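Local coordinates for cell division control protein 53 (Saccharomyces cerevisiae, PDB 3O2P) that scaffolds SCF-type cullin-RING E3 ubiquitin ligases and, through its C-terminal winged-helix domain (this fragment), probably carries the Rub1 ligation site, at residues B[72-76]-B[84-88]. Sequence-based numbering, arbitrary orientation.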
loop_
_atom_site.group_PDB
_atom_site.type_symbol
_atom_site.label_atom_id
_atom_site.label_comp_id
_atom_site.label_asym_id
_atom_site.label_seq_id
_atom_site.Cartn_x
_atom_site.Cartn_y
_atom_site.Cartn_z
ATOM N N LYS B 72 -13.401 -5.654 -3.523
ATOM C CA LYS B 72 -13.965 -6.672 -4.430
ATOM C C LYS B 72 -13.620 -6.446 -5.904
ATOM O O LYS B 72 -13.909 -7.287 -6.746
ATOM C CB LYS B 72 -15.490 -6.763 -4.293
ATOM C CG LYS B 72 -16.004 -7.373 -2.981
ATOM C CD LYS B 72 -17.465 -6.973 -2.754
ATOM C CE LYS B 72 -18.152 -7.811 -1.697
ATOM N NZ LYS B 72 -19.595 -7.424 -1.584
ATOM N N GLY B 73 -13.044 -5.298 -6.226
ATOM C CA GLY B 73 -12.653 -5.029 -7.593
ATOM C C GLY B 73 -13.743 -4.411 -8.436
ATOM O O GLY B 73 -13.697 -4.508 -9.661
ATOM N N TYR B 74 -14.719 -3.774 -7.793
ATOM C CA TYR B 74 -15.756 -3.041 -8.518
ATOM C C TYR B 74 -15.356 -1.602 -8.819
ATOM O O TYR B 74 -15.823 -1.023 -9.794
ATOM C CB TYR B 74 -17.061 -3.006 -7.731
ATOM C CG TYR B 74 -17.906 -4.237 -7.870
ATOM C CD1 TYR B 74 -18.840 -4.351 -8.900
ATOM C CD2 TYR B 74 -17.775 -5.288 -6.971
ATOM C CE1 TYR B 74 -19.617 -5.483 -9.024
ATOM C CE2 TYR B 74 -18.539 -6.416 -7.086
ATOM C CZ TYR B 74 -19.459 -6.516 -8.109
ATOM O OH TYR B 74 -20.218 -7.655 -8.219
ATOM N N LEU B 75 -14.527 -1.014 -7.961
ATOM C CA LEU B 75 -14.150 0.381 -8.126
ATOM C C LEU B 75 -12.647 0.573 -8.058
ATOM O O LEU B 75 -11.962 -0.103 -7.297
ATOM C CB LEU B 75 -14.763 1.251 -7.031
ATOM C CG LEU B 75 -16.255 1.355 -6.766
ATOM C CD1 LEU B 75 -16.456 2.202 -5.506
ATOM C CD2 LEU B 75 -16.972 1.968 -7.954
ATOM N N GLN B 76 -12.153 1.542 -8.818
ATOM C CA GLN B 76 -10.754 1.927 -8.755
ATOM C C GLN B 76 -10.704 3.398 -8.366
ATOM O O GLN B 76 -11.388 4.225 -8.972
ATOM C CB GLN B 76 -10.106 1.732 -10.123
ATOM C CG GLN B 76 -8.595 1.696 -10.098
ATOM C CD GLN B 76 -7.977 1.872 -11.487
ATOM O OE1 GLN B 76 -8.673 1.834 -12.510
ATOM N NE2 GLN B 76 -6.661 2.077 -11.522
ATOM N N TYR B 84 -13.683 8.010 -8.243
ATOM C CA TYR B 84 -13.705 6.566 -8.460
ATOM C C TYR B 84 -14.100 6.230 -9.886
ATOM O O TYR B 84 -14.865 6.951 -10.515
ATOM C CB TYR B 84 -14.658 5.860 -7.478
ATOM C CG TYR B 84 -14.462 6.274 -6.036
ATOM C CD1 TYR B 84 -13.403 5.777 -5.280
ATOM C CD2 TYR B 84 -15.330 7.168 -5.436
ATOM C CE1 TYR B 84 -13.221 6.166 -3.966
ATOM C CE2 TYR B 84 -15.159 7.557 -4.132
ATOM C CZ TYR B 84 -14.110 7.054 -3.400
ATOM O OH TYR B 84 -13.947 7.455 -2.091
ATOM N N ALA B 85 -13.561 5.130 -10.385
ATOM C CA ALA B 85 -13.913 4.635 -11.695
ATOM C C ALA B 85 -14.547 3.259 -11.543
ATOM O O ALA B 85 -14.051 2.411 -10.781
ATOM C CB ALA B 85 -12.670 4.560 -12.574
ATOM N N TYR B 86 -15.640 3.031 -12.268
ATOM C CA TYR B 86 -16.274 1.719 -12.263
ATOM C C TYR B 86 -15.460 0.706 -13.063
ATOM O O TYR B 86 -14.971 1.011 -14.150
ATOM C CB TYR B 86 -17.714 1.789 -12.796
ATOM C CG TYR B 86 -18.446 0.463 -12.730
ATOM C CD1 TYR B 86 -18.826 -0.079 -11.511
ATOM C CD2 TYR B 86 -18.741 -0.250 -13.884
ATOM C CE1 TYR B 86 -19.481 -1.296 -11.440
ATOM C CE2 TYR B 86 -19.401 -1.465 -13.825
ATOM C CZ TYR B 86 -19.771 -1.985 -12.600
ATOM O OH TYR B 86 -20.429 -3.195 -12.522
ATOM N N LEU B 87 -15.328 -0.501 -12.523
ATOM C CA LEU B 87 -14.602 -1.575 -13.192
ATOM C C LEU B 87 -15.528 -2.748 -13.510
ATOM O O LEU B 87 -15.968 -3.455 -12.606
ATOM C CB LEU B 87 -13.468 -2.086 -12.302
ATOM C CG LEU B 87 -12.400 -1.117 -11.806
ATOM C CD1 LEU B 87 -11.603 -1.787 -10.694
ATOM C CD2 LEU B 87 -11.483 -0.679 -12.947
ATOM N N ALA B 88 -15.830 -2.959 -14.784
ATOM C CA ALA B 88 -16.514 -4.180 -15.184
ATOM C C ALA B 88 -15.474 -5.250 -15.505
ATOM O O ALA B 88 -15.808 -6.341 -15.964
ATOM C CB ALA B 88 -17.425 -3.931 -16.379
#
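Just beyond helix 59-71, Gly73 is the first residue to leave helical angles and forms a Schellman motif; at its positive phi of 88° a CB would collide with the carbonyl O of Lys72, a clash glycine avoids. Tyr74 then starts the pairing: its O accepts a hydrogen bond from Leu87 N at 2.8 Å, while its ring edge meets the Tyr86 ring, CD1 to CE1 4.0 Å. Both tyrosines also rest on Val29 of helix 8-35, where large, flat side chains suit a partly exposed margin. Leu75 and Tyr86 form an antiparallel non-hydrogen-bonded pair, with Leu75 CA giving a CA-H...O contact to Ala85 O (3.3 Å). This is the β-hairpin wing of the winged-helix fold of the cullin neddylation domain, and strand 37-39 flanks strand 83-86 on its other edge. Leu75, branched and apolar, turns into the core against Met32, Leu69 and Ile70. Gln76 faces the opposite side of the sheet with its hydrogen-bonded partner Ala85: Gln76 N to Ala85 O is 2.9 Å, and Ala85 N to Gln76 O is 2.7 Å. Small Ala85 and polar Gln76 suit this more open face, where Leu87 makes van der Waals contacts, CD1 with Gly73 O (3.6 Å) and CD2 with Gln76 OE1 (3.8 Å). Tyr84 CA makes a CA-H...O contact to Gln76 O (3.3 Å); its side chain packs on Ile66 and an apolar side chain of the Defective in cullin neddylation protein 1 chain, and its OH hydrogen-bonds to His40 ND1.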